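Local coordinates for protein putative N-acetylmuramoyl-L-alanine amidase,autolysin cwp6 (Peptoclostridium difficile, PDB 5J72) that probably cleaves the amide bond between N-acetylmuramic acid and L-alanine in peptidoglycan as a zinc-dependent autolysin anchored to the cell wall through CWB2 modules, at residues His256-Gly266 with Lys279-Ala290. Sequence-based numbering, arbitrary orientation.
Sequences HDVNKIYIANG and KAGEDQQPIILA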
ATOM      1  N   HIS A 256      10.518 -23.335   7.270  1.00 26.58           N
ATOM      2  CA  HIS A 256      10.600 -22.857   8.655  1.00 26.58           C
ATOM      3  C   HIS A 256       9.190 -22.968   9.215  1.00 26.84           C
ATOM      4  O   HIS A 256       8.230 -23.095   8.455  1.00 27.21           O
ATOM      5  CB  HIS A 256      11.128 -21.415   8.758  1.00 24.53           C
ATOM      6  CG  HIS A 256      10.388 -20.465   7.877  1.00 28.55           C
ATOM      7  ND1 HIS A 256      10.893 -20.053   6.659  1.00 29.17           N
ATOM      8  CD2 HIS A 256       9.184 -19.859   8.023  1.00 27.36           C
ATOM      9  CE1 HIS A 256      10.007 -19.248   6.096  1.00 30.53           C
ATOM     10  NE2 HIS A 256       8.964 -19.110   6.893  1.00 25.83           N
ATOM     11  N   ASP A 257       9.057 -22.906  10.534  1.00 26.11           N
ATOM     12  CA  ASP A 257       7.727 -23.109  11.080  1.00 27.89           C
ATOM     13  C   ASP A 257       6.698 -22.067  10.719  1.00 25.83           C
ATOM     14  O   ASP A 257       6.974 -20.866  10.791  1.00 27.95           O
ATOM     15  CB  ASP A 257       7.807 -23.137  12.637  1.00 33.40           C
ATOM     16  CG  ASP A 257       8.525 -24.370  13.211  1.00 43.94           C
ATOM     17  OD1 ASP A 257       8.909 -24.330  14.383  1.00 48.38           O
ATOM     18  OD2 ASP A 257       8.706 -25.362  12.465  1.00 44.60           O
ATOM     19  N   VAL A 258       5.529 -22.524  10.367  1.00 26.50           N
ATOM     20  CA  VAL A 258       4.437 -21.605  10.168  1.00 27.08           C
ATOM     21  C   VAL A 258       3.788 -21.379  11.555  1.00 31.15           C
ATOM     22  O   VAL A 258       3.266 -22.326  12.137  1.00 32.37           O
ATOM     23  CB  VAL A 258       3.434 -22.152   9.157  1.00 27.66           C
ATOM     24  CG1 VAL A 258       2.109 -21.375   9.235  1.00 29.99           C
ATOM     25  CG2 VAL A 258       4.031 -22.034   7.747  1.00 27.87           C
ATOM     26  N   ASN A 259       3.840 -20.152  12.086  1.00 29.06           N
ATOM     27  CA  ASN A 259       3.201 -19.904  13.379  1.00 30.85           C
ATOM     28  C   ASN A 259       2.349 -18.637  13.387  1.00 28.43           C
ATOM     29  O   ASN A 259       1.864 -18.231  14.423  1.00 27.38           O
ATOM     30  CB  ASN A 259       4.236 -19.843  14.469  1.00 33.41           C
ATOM     31  CG  ASN A 259       5.274 -18.821  14.230  1.00 44.54           C
ATOM     32  OD1 ASN A 259       5.111 -17.898  13.408  1.00 47.61           O
ATOM     33  ND2 ASN A 259       6.427 -18.969  14.857  1.00 54.09           N
ATOM     34  N   LYS A 260       2.160 -18.026  12.228  1.00 24.36           N
ATOM     35  CA  LYS A 260       1.342 -16.829  12.115  1.00 24.08           C
ATOM     36  C   LYS A 260       0.589 -16.906  10.783  1.00 23.34           C
ATOM     37  O   LYS A 260       1.165 -17.387   9.791  1.00 24.17           O
ATOM     38  CB  LYS A 260       2.255 -15.578  12.139  1.00 24.80           C
ATOM     39  CG  LYS A 260       1.616 -14.369  11.465  1.00 32.86           C
ATOM     40  CD  LYS A 260       2.258 -13.012  11.983  1.00 39.18           C
ATOM     41  CE  LYS A 260       3.725 -13.066  12.246  1.00 40.98           C
ATOM     42  NZ  LYS A 260       4.306 -11.666  12.425  1.00 38.35           N
ATOM     43  N   ILE A 261      -0.677 -16.483  10.737  1.00 19.96           N
ATOM     44  CA  ILE A 261      -1.377 -16.477   9.467  1.00 17.89           C
ATOM     45  C   ILE A 261      -2.101 -15.142   9.288  1.00 23.06           C
ATOM     46  O   ILE A 261      -2.477 -14.477  10.246  1.00 21.66           O
ATOM     47  CB  ILE A 261      -2.396 -17.641   9.314  1.00 22.59           C
ATOM     48  CG1 ILE A 261      -3.465 -17.593  10.432  1.00 22.45           C
ATOM     49  CG2 ILE A 261      -1.629 -18.986   9.314  1.00 21.52           C
ATOM     50  CD1 ILE A 261      -4.554 -18.669  10.189  1.00 21.60           C
ATOM     51  N   TYR A 262      -2.242 -14.740   8.031  1.00 18.91           N
ATOM     52  CA  TYR A 262      -2.963 -13.555   7.661  1.00 19.01           C
ATOM     53  C   TYR A 262      -4.111 -14.105   6.867  1.00 18.84           C
ATOM     54  O   TYR A 262      -3.903 -14.665   5.811  1.00 20.60           O
ATOM     55  CB  TYR A 262      -2.091 -12.634   6.764  1.00 17.33           C
ATOM     56  CG  TYR A 262      -0.929 -12.038   7.547  1.00 18.09           C
ATOM     57  CD1 TYR A 262      -1.097 -10.889   8.313  1.00 17.28           C
ATOM     58  CD2 TYR A 262       0.325 -12.623   7.523  1.00 17.99           C
ATOM     59  CE1 TYR A 262      -0.047 -10.324   9.013  1.00 18.13           C
ATOM     60  CE2 TYR A 262       1.394 -12.080   8.252  1.00 18.20           C
ATOM     61  CZ  TYR A 262       1.194 -10.924   8.992  1.00 18.38           C
ATOM     62  OH  TYR A 262       2.188 -10.369   9.743  1.00 22.88           O
ATOM     63  N   ILE A 263      -5.366 -13.921   7.360  1.00 19.18           N
ATOM     64  CA  ILE A 263      -6.528 -14.491   6.664  1.00 20.02           C
ATOM     65  C   ILE A 263      -7.238 -13.462   5.795  1.00 21.24           C
ATOM     66  O   ILE A 263      -7.417 -12.288   6.208  1.00 20.52           O
ATOM     67  CB  ILE A 263      -7.498 -15.002   7.764  1.00 24.40           C
ATOM     68  CG1 ILE A 263      -6.840 -16.162   8.528  1.00 26.46           C
ATOM     69  CG2 ILE A 263      -8.798 -15.448   7.124  1.00 22.79           C
ATOM     70  CD1 ILE A 263      -7.588 -16.493   9.855  1.00 25.77           C
ATOM     71  N   ALA A 264      -7.651 -13.862   4.620  1.00 17.07           N
ATOM     72  CA  ALA A 264      -8.469 -12.999   3.752  1.00 20.46           C
ATOM     73  C   ALA A 264      -9.574 -13.901   3.156  1.00 22.98           C
ATOM     74  O   ALA A 264      -9.414 -15.143   3.105  1.00 21.11           O
ATOM     75  CB  ALA A 264      -7.645 -12.393   2.594  1.00 22.26           C
ATOM     76  N   ASN A 265     -10.682 -13.275   2.708  1.00 24.83           N
ATOM     77  CA  ASN A 265     -11.773 -14.037   2.083  1.00 25.69           C
ATOM     78  C   ASN A 265     -11.291 -14.403   0.666  1.00 24.39           C
ATOM     79  O   ASN A 265     -10.956 -13.527  -0.083  1.00 24.72           O
ATOM     80  CB  ASN A 265     -13.049 -13.189   2.077  1.00 26.30           C
ATOM     81  CG  ASN A 265     -14.220 -13.992   1.576  1.00 32.17           C
ATOM     82  OD1 ASN A 265     -14.151 -14.526   0.459  1.00 29.24           O
ATOM     83  ND2 ASN A 265     -15.308 -14.122   2.348  1.00 29.48           N
ATOM     84  N   GLY A 266     -11.222 -15.713   0.346  1.00 23.34           N
ATOM     85  CA  GLY A 266     -10.689 -16.175  -0.933  1.00 23.87           C
ATOM     86  C   GLY A 266     -11.308 -15.548  -2.145  1.00 26.66           C
ATOM     87  O   GLY A 266     -10.605 -15.086  -3.040  1.00 23.83           O
ATOM     88  N   LYS A 279       3.464  -7.710   3.527  1.00 16.80           N
ATOM     89  CA  LYS A 279       3.802  -7.914   4.924  1.00 15.06           C
ATOM     90  C   LYS A 279       3.943  -9.448   5.207  1.00 18.01           C
ATOM     91  O   LYS A 279       4.901  -9.890   5.870  1.00 17.84           O
ATOM     92  CB  LYS A 279       2.676  -7.290   5.768  1.00 17.79           C
ATOM     93  CG  LYS A 279       2.806  -7.662   7.258  1.00 16.15           C
ATOM     94  CD  LYS A 279       4.155  -7.151   7.852  1.00 21.37           C
ATOM     95  CE  LYS A 279       4.161  -7.358   9.370  1.00 28.12           C
ATOM     96  NZ  LYS A 279       5.533  -7.448   9.926  1.00 33.14           N
ATOM     97  N   ALA A 280       2.987 -10.219   4.713  1.00 16.39           N
ATOM     98  CA  ALA A 280       3.058 -11.685   4.833  1.00 14.67           C
ATOM     99  C   ALA A 280       4.421 -12.145   4.177  1.00 18.53           C
ATOM    100  O   ALA A 280       5.072 -13.074   4.638  1.00 18.11           O
ATOM    101  CB  ALA A 280       1.877 -12.313   4.043  1.00 14.81           C
ATOM    102  N   GLY A 281       4.817 -11.465   3.044  1.00 16.70           N
ATOM    103  CA  GLY A 281       6.075 -11.831   2.376  1.00 18.87           C
ATOM    104  C   GLY A 281       7.280 -11.505   3.231  1.00 18.99           C
ATOM    105  O   GLY A 281       8.213 -12.311   3.321  1.00 17.95           O
ATOM    106  N   GLU A 282       7.302 -10.343   3.837  1.00 16.24           N
ATOM    107  CA  GLU A 282       8.447  -9.967   4.696  1.00 18.61           C
ATOM    108  C   GLU A 282       8.554 -10.934   5.894  1.00 20.74           C
ATOM    109  O   GLU A 282       9.651 -11.322   6.260  1.00 19.34           O
ATOM    110  CB  GLU A 282       8.221  -8.518   5.262  1.00 19.85           C
ATOM    111  CG  GLU A 282       9.286  -8.129   6.242  1.00 29.08           C
ATOM    112  CD  GLU A 282       9.031  -6.734   6.861  1.00 37.67           C
ATOM    113  OE1 GLU A 282       8.480  -5.867   6.168  1.00 35.32           O
ATOM    114  OE2 GLU A 282       9.429  -6.526   8.034  1.00 44.15           O
ATOM    115  N   ASP A 283       7.410 -11.333   6.461  1.00 20.74           N
ATOM    116  CA  ASP A 283       7.407 -12.269   7.595  1.00 21.26           C
ATOM    117  C   ASP A 283       7.614 -13.712   7.131  1.00 19.98           C
ATOM    118  O   ASP A 283       7.915 -14.550   7.946  1.00 19.10           O
ATOM    119  CB  ASP A 283       6.039 -12.256   8.274  1.00 20.95           C
ATOM    120  CG  ASP A 283       5.736 -10.974   9.065  1.00 31.29           C
ATOM    121  OD1 ASP A 283       6.607 -10.061   9.094  1.00 26.59           O
ATOM    122  OD2 ASP A 283       4.633 -10.895   9.661  1.00 30.72           O
ATOM    123  N   GLN A 284       7.431 -13.986   5.806  1.00 17.24           N
ATOM    124  CA  GLN A 284       7.486 -15.370   5.266  1.00 21.56           C
ATOM    125  C   GLN A 284       6.501 -16.227   6.015  1.00 22.21           C
ATOM    126  O   GLN A 284       6.828 -17.364   6.427  1.00 20.74           O
ATOM    127  CB  GLN A 284       8.922 -15.974   5.367  1.00 18.41           C
ATOM    128  CG  GLN A 284       9.875 -15.065   4.602  1.00 20.01           C
ATOM    129  CD  GLN A 284      11.307 -15.606   4.568  1.00 26.83           C
ATOM    130  OE1 GLN A 284      11.547 -16.786   4.752  1.00 27.56           O
ATOM    131  NE2 GLN A 284      12.268 -14.729   4.297  1.00 27.58           N
ATOM    132  N   GLN A 285       5.296 -15.695   6.220  1.00 18.46           N
ATOM    133  CA  GLN A 285       4.238 -16.479   6.906  1.00 19.24           C
ATOM    134  C   GLN A 285       3.094 -16.426   5.925  1.00 19.75           C
ATOM    135  O   GLN A 285       2.869 -15.442   5.184  1.00 20.77           O
ATOM    136  CB  GLN A 285       3.935 -15.939   8.313  1.00 18.83           C
ATOM    137  CG  GLN A 285       5.144 -16.116   9.231  1.00 24.54           C
ATOM    138  CD  GLN A 285       5.312 -17.557   9.709  1.00 23.87           C
ATOM    139  OE1 GLN A 285       4.349 -18.273  10.005  1.00 24.28           O
ATOM    140  NE2 GLN A 285       6.549 -18.015   9.747  1.00 24.71           N
ATOM    141  N   PRO A 286       2.304 -17.499   5.852  1.00 19.73           N
ATOM    142  CA  PRO A 286       1.234 -17.502   4.856  1.00 17.79           C
ATOM    143  C   PRO A 286      -0.030 -16.666   4.966  1.00 20.73           C
ATOM    144  O   PRO A 286      -0.485 -16.291   6.036  1.00 18.72           O
ATOM    145  CB  PRO A 286       0.835 -18.979   4.796  1.00 22.25           C
ATOM    146  CG  PRO A 286       1.167 -19.526   6.165  1.00 22.62           C
ATOM    147  CD  PRO A 286       2.205 -18.622   6.810  1.00 20.41           C
ATOM    148  N   ILE A 287      -0.580 -16.430   3.784  1.00 16.86           N
ATOM    149  CA  ILE A 287      -1.909 -15.825   3.644  1.00 19.16           C
ATOM    150  C   ILE A 287      -2.844 -17.045   3.485  1.00 22.23           C
ATOM    151  O   ILE A 287      -2.642 -17.890   2.598  1.00 20.38           O
ATOM    152  CB  ILE A 287      -2.022 -14.931   2.390  1.00 19.01           C
ATOM    153  CG1 ILE A 287      -1.101 -13.673   2.537  1.00 18.17           C
ATOM    154  CG2 ILE A 287      -3.513 -14.509   2.201  1.00 20.39           C
ATOM    155  CD1 ILE A 287      -0.962 -12.961   1.123  1.00 19.56           C
ATOM    156  N   ILE A 288      -3.825 -17.156   4.387  1.00 20.82           N
ATOM    157  CA  ILE A 288      -4.735 -18.293   4.369  1.00 22.20           C
ATOM    158  C   ILE A 288      -6.030 -17.760   3.851  1.00 23.74           C
ATOM    159  O   ILE A 288      -6.576 -16.788   4.389  1.00 22.89           O
ATOM    160  CB  ILE A 288      -4.874 -18.838   5.801  1.00 22.02           C
ATOM    161  CG1 ILE A 288      -3.551 -19.526   6.276  1.00 23.48           C
ATOM    162  CG2 ILE A 288      -6.081 -19.832   5.848  1.00 23.29           C
ATOM    163  CD1 ILE A 288      -3.202 -20.853   5.516  1.00 20.87           C
ATOM    164  N   LEU A 289      -6.532 -18.348   2.780  1.00 24.98           N
ATOM    165  CA  LEU A 289      -7.785 -17.883   2.241  1.00 22.05           C
ATOM    166  C   LEU A 289      -8.995 -18.650   2.868  1.00 24.71           C
ATOM    167  O   LEU A 289      -8.973 -19.871   2.999  1.00 27.60           O
ATOM    168  CB  LEU A 289      -7.782 -18.020   0.716  1.00 22.02           C
ATOM    169  CG  LEU A 289      -6.681 -17.181   0.056  1.00 24.10           C
ATOM    170  CD1 LEU A 289      -6.796 -17.336  -1.510  1.00 26.68           C
ATOM    171  CD2 LEU A 289      -6.870 -15.664   0.445  1.00 24.52           C
ATOM    172  N   ALA A 290     -10.030 -17.922   3.200  1.00 27.35           N
ATOM    173  CA  ALA A 290     -11.180 -18.501   3.903  1.00 29.56           C
ATOM    174  C   ALA A 290     -12.513 -18.104   3.293  1.00 27.59           C
ATOM    175  O   ALA A 290     -12.617 -17.329   2.333  1.00 26.55           O
ATOM    176  CB  ALA A 290     -11.151 -17.996   5.342  1.00 27.47           C
TER
HETATM  177  O   HOH W   1     -14.018 -17.394  -0.412  1.00 29.68           O
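Gln285 meets Asp257, Asn259 and Lys260, where the loop enters strand 260-265, and shows how one buried side-chain amide can hold a run of backbone. Its CB packs against the carbonyl of Lys260, and CG lies near Lys260 CB. A bend at chi2 (-76°) then turns the amide along the loop, with CD beside Asn259 OD1. Here the chain forks. Gln285 OE1 takes two backbone N-H groups from the same face of its plane, Asn259 N at 2.8 Å and Lys260 N at 3.1 Å, the second from well above that plane. Gln285 NE2 gives a nearly straight bond to Asp257 O (3.1 Å, 173°), so three bonds fix the rotation of the amide.

Next to it, His256 NE2 points, within its ring plane, to Gln284 O (2.8 Å), the carbonyl of the positive-phi residue of the Schellman motif that ends helix 270-283. Val258 CG1 packs on CD and CG of the Pro286 ring. Beyond Pro286 the two strands pair in parallel, from Tyr262 N to Pro286 O through to Gly266 N to Ala290 O, with Ile261 CG2 against Ile288 CG1. This is the beta-alpha-beta unit of the second CWB2 module, where strand 308-314 flanks strand 260-265 on its other side.

On the helix side, the Tyr262 ring slants past Ala280 and sends OH to Asp283 OD2 at 2.5 Å, while Lys260 NZ reaches Asp283 OD2 from the opposite face of the carboxylate (2.9 Å). Lys279 NZ holds OD1 on its syn side. With two lysines and a phenol around it, Asp283 is probably kept ionised, and its negative charge would offset the proximity of the two ammonium groups; the contact thus ties the last helical turn to strand 260-265 by a salt bridge and a phenol hydrogen bond, and the loop to Gln285 by hydrogen bonds of its side-chain amide.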